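Local coordinates for UTP--glucose-1-phosphate uridylyltransferase YngB (Bacillus subtilis, PDB 7O2N), which catalyses the formation of UDP-glucose from glucose 1-phosphate and UTP, a step in the synthesis of the diglucosyl-diacylglycerol membrane glycolipid, at residues E43-E51 with T139-D147. Residues are numbered along the deposited sequence; the frame is centred on the assembly and turned at random.
Sequences EEAAESGIE and TPALRQLMD
In the nucleotidyltransferase fold, the C-terminal end of helix 37-47 meets the start of helix 141-152. The short helical segments cross at -45°, with their axes 8.6 Å apart. Ser-48 and Glu-44 each reach a backbone N-H there. Arg-143 N lies 2.7 Å from Ser-48 OG, but the bond is bent and weak. Leu-142 N makes a weak bond of 3.2 Å to Glu-44 OE2. The Glu-44 side chain runs out extended, with CG anti to the backbone N (chi1 -159°). This carries its carboxylate against Ala-141 CB and on to Arg-206 of strand 206-210, with which OE2 forms a salt bridge. With an alanine here, Arg-206 would probably lose this charge partner and Leu-142 N its acceptor, and a gap would open beside Ala-141. Pro-140 CB lies 3.6 Å from Ser-48 OG. Next to these polar contacts, the side chains of Ile-50 and Leu-142 cross at about a right angle, with Ile-50 CG1 3.8 Å from Leu-142 CD2. Leu-142 also packs on Ala-127 and Leu-129 of strand 125-129. Gly-49, with positive phi, ends helix 37-47 in a Schellman motif. Such packing of neighbouring helices over a central sheet is typical of the Rossmann-like GT-A fold.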
loop_
_atom_site.group_PDB
_atom_site.type_symbol
_atom_site.label_atom_id
_atom_site.label_comp_id
_atom_site.label_asym_id
_atom_site.label_seq_id
_atom_site.Cartn_x
_atom_site.Cartn_y
_atom_site.Cartn_z
ATOM N N GLU A 43 -3.305 10.420 -13.932
ATOM C CA GLU A 43 -2.643 11.715 -13.923
ATOM C C GLU A 43 -1.826 11.933 -15.190
ATOM O O GLU A 43 -1.938 12.964 -15.825
ATOM C CB GLU A 43 -1.859 11.890 -12.639
ATOM C CG GLU A 43 -2.761 12.433 -11.545
ATOM C CD GLU A 43 -2.172 12.369 -10.153
ATOM O OE1 GLU A 43 -1.077 11.797 -10.001
ATOM O OE2 GLU A 43 -2.797 12.885 -9.224
ATOM N N GLU A 44 -1.046 10.934 -15.593
ATOM C CA GLU A 44 -0.360 11.003 -16.871
ATOM C C GLU A 44 -1.362 11.407 -17.950
ATOM O O GLU A 44 -1.190 12.443 -18.590
ATOM C CB GLU A 44 0.337 9.685 -17.194
ATOM C CG GLU A 44 1.446 9.850 -18.214
ATOM C CD GLU A 44 2.152 8.561 -18.608
ATOM O OE1 GLU A 44 2.687 7.844 -17.711
ATOM O OE2 GLU A 44 2.193 8.278 -19.811
ATOM N N ALA A 45 -2.426 10.609 -18.083
ATOM C CA ALA A 45 -3.422 10.779 -19.130
ATOM C C ALA A 45 -4.070 12.163 -19.059
ATOM O O ALA A 45 -4.184 12.844 -20.077
ATOM C CB ALA A 45 -4.454 9.677 -19.069
ATOM N N ALA A 46 -4.497 12.583 -17.866
ATOM C CA ALA A 46 -5.146 13.878 -17.741
ATOM C C ALA A 46 -4.242 14.988 -18.281
ATOM O O ALA A 46 -4.664 15.755 -19.145
ATOM C CB ALA A 46 -5.585 14.137 -16.319
ATOM N N GLU A 47 -2.990 15.056 -17.805
ATOM C CA GLU A 47 -2.091 16.130 -18.198
ATOM C C GLU A 47 -1.638 15.980 -19.653
ATOM O O GLU A 47 -1.165 16.945 -20.235
ATOM C CB GLU A 47 -0.920 16.235 -17.232
ATOM C CG GLU A 47 -1.374 16.471 -15.806
ATOM C CD GLU A 47 -0.319 16.116 -14.770
ATOM O OE1 GLU A 47 0.837 15.836 -15.194
ATOM O OE2 GLU A 47 -0.648 16.110 -13.549
ATOM N N SER A 48 -1.758 14.783 -20.234
ATOM C CA SER A 48 -1.521 14.578 -21.658
ATOM C C SER A 48 -2.697 15.114 -22.481
ATOM O O SER A 48 -2.690 15.025 -23.712
ATOM C CB SER A 48 -1.289 13.106 -21.994
ATOM O OG SER A 48 0.038 12.699 -21.703
ATOM N N GLY A 49 -3.739 15.593 -21.783
ATOM C CA GLY A 49 -4.951 16.094 -22.413
ATOM C C GLY A 49 -6.007 15.028 -22.730
ATOM O O GLY A 49 -6.879 15.271 -23.554
ATOM N N ILE A 50 -5.958 13.858 -22.080
ATOM C CA ILE A 50 -7.031 12.885 -22.230
ATOM C C ILE A 50 -8.203 13.307 -21.355
ATOM O O ILE A 50 -8.021 13.715 -20.210
ATOM C CB ILE A 50 -6.573 11.449 -21.910
ATOM C CG1 ILE A 50 -5.429 11.018 -22.829
ATOM C CG2 ILE A 50 -7.742 10.473 -21.974
ATOM C CD1 ILE A 50 -5.721 11.239 -24.278
ATOM N N GLU A 51 -9.413 13.209 -21.917
ATOM C CA GLU A 51 -10.604 13.637 -21.196
ATOM C C GLU A 51 -11.439 12.426 -20.751
ATOM O O GLU A 51 -12.189 12.539 -19.792
ATOM C CB GLU A 51 -11.339 14.730 -21.979
ATOM C CG GLU A 51 -11.166 14.608 -23.492
ATOM C CD GLU A 51 -11.773 15.685 -24.383
ATOM O OE1 GLU A 51 -11.871 16.852 -23.933
ATOM O OE2 GLU A 51 -12.125 15.357 -25.549
ATOM N N THR A 139 7.537 16.847 -20.096
ATOM C CA THR A 139 6.397 16.576 -20.941
ATOM C C THR A 139 5.853 15.186 -20.592
ATOM O O THR A 139 6.543 14.174 -20.772
ATOM C CB THR A 139 6.904 16.647 -22.381
ATOM O OG1 THR A 139 7.035 18.028 -22.692
ATOM C CG2 THR A 139 6.024 15.960 -23.399
ATOM N N PRO A 140 4.587 15.070 -20.124
ATOM C CA PRO A 140 4.030 13.774 -19.738
ATOM C C PRO A 140 4.210 12.754 -20.856
ATOM O O PRO A 140 4.002 13.058 -22.035
ATOM C CB PRO A 140 2.540 14.076 -19.527
ATOM C CG PRO A 140 2.499 15.542 -19.178
ATOM C CD PRO A 140 3.610 16.162 -19.998
ATOM N N ALA A 141 4.604 11.541 -20.449
ATOM C CA ALA A 141 5.065 10.521 -21.381
ATOM C C ALA A 141 4.111 10.369 -22.564
ATOM O O ALA A 141 4.553 10.434 -23.706
ATOM C CB ALA A 141 5.270 9.215 -20.656
ATOM N N LEU A 142 2.811 10.163 -22.283
ATOM C CA LEU A 142 1.829 9.894 -23.330
ATOM C C LEU A 142 1.717 11.061 -24.309
ATOM O O LEU A 142 1.645 10.824 -25.515
ATOM C CB LEU A 142 0.472 9.564 -22.702
ATOM C CG LEU A 142 -0.700 9.422 -23.669
ATOM C CD1 LEU A 142 -0.587 8.115 -24.441
ATOM C CD2 LEU A 142 -2.008 9.472 -22.888
ATOM N N ARG A 143 1.708 12.301 -23.782
ATOM C CA ARG A 143 1.665 13.506 -24.599
ATOM C C ARG A 143 2.686 13.416 -25.728
ATOM O O ARG A 143 2.417 13.859 -26.832
ATOM C CB ARG A 143 2.089 14.730 -23.785
ATOM C CG ARG A 143 1.974 16.035 -24.553
ATOM C CD ARG A 143 0.703 16.682 -24.066
ATOM N NE ARG A 143 0.262 17.789 -24.895
ATOM C CZ ARG A 143 -0.025 17.698 -26.188
ATOM N NH1 ARG A 143 0.088 16.547 -26.821
ATOM N NH2 ARG A 143 -0.451 18.762 -26.839
ATOM N N GLN A 144 3.864 12.860 -25.412
ATOM C CA GLN A 144 4.978 12.749 -26.335
ATOM C C GLN A 144 4.644 11.785 -27.471
ATOM O O GLN A 144 5.034 12.052 -28.605
ATOM C CB GLN A 144 6.244 12.305 -25.603
ATOM C CG GLN A 144 6.698 13.225 -24.468
ATOM C CD GLN A 144 7.899 12.664 -23.737
ATOM O OE1 GLN A 144 8.614 11.784 -24.244
ATOM N NE2 GLN A 144 8.128 13.151 -22.521
ATOM N N LEU A 145 3.944 10.678 -27.165
ATOM C CA LEU A 145 3.475 9.733 -28.175
ATOM C C LEU A 145 2.450 10.401 -29.082
ATOM O O LEU A 145 2.401 10.105 -30.283
ATOM C CB LEU A 145 2.790 8.545 -27.496
ATOM C CG LEU A 145 3.678 7.365 -27.143
ATOM C CD1 LEU A 145 4.144 7.517 -25.711
ATOM C CD2 LEU A 145 2.908 6.066 -27.300
ATOM N N MET A 146 1.616 11.263 -28.467
ATOM C CA MET A 146 0.507 11.906 -29.154
ATOM C C MET A 146 1.064 12.879 -30.198
ATOM O O MET A 146 0.496 13.053 -31.284
ATOM C CB MET A 146 -0.415 12.644 -28.171
ATOM C CG MET A 146 -1.474 11.776 -27.479
ATOM S SD MET A 146 -2.095 12.499 -25.883
ATOM C CE MET A 146 -2.984 13.932 -26.481
ATOM N N ASP A 147 2.212 13.487 -29.867
ATOM C CA ASP A 147 2.815 14.510 -30.701
ATOM C C ASP A 147 3.383 13.868 -31.960
ATOM O O ASP A 147 3.253 14.433 -33.049
ATOM C CB ASP A 147 3.711 15.432 -29.876
ATOM C CG ASP A 147 2.882 16.297 -28.952
ATOM O OD1 ASP A 147 1.660 16.078 -28.902
ATOM O OD2 ASP A 147 3.449 17.178 -28.294
#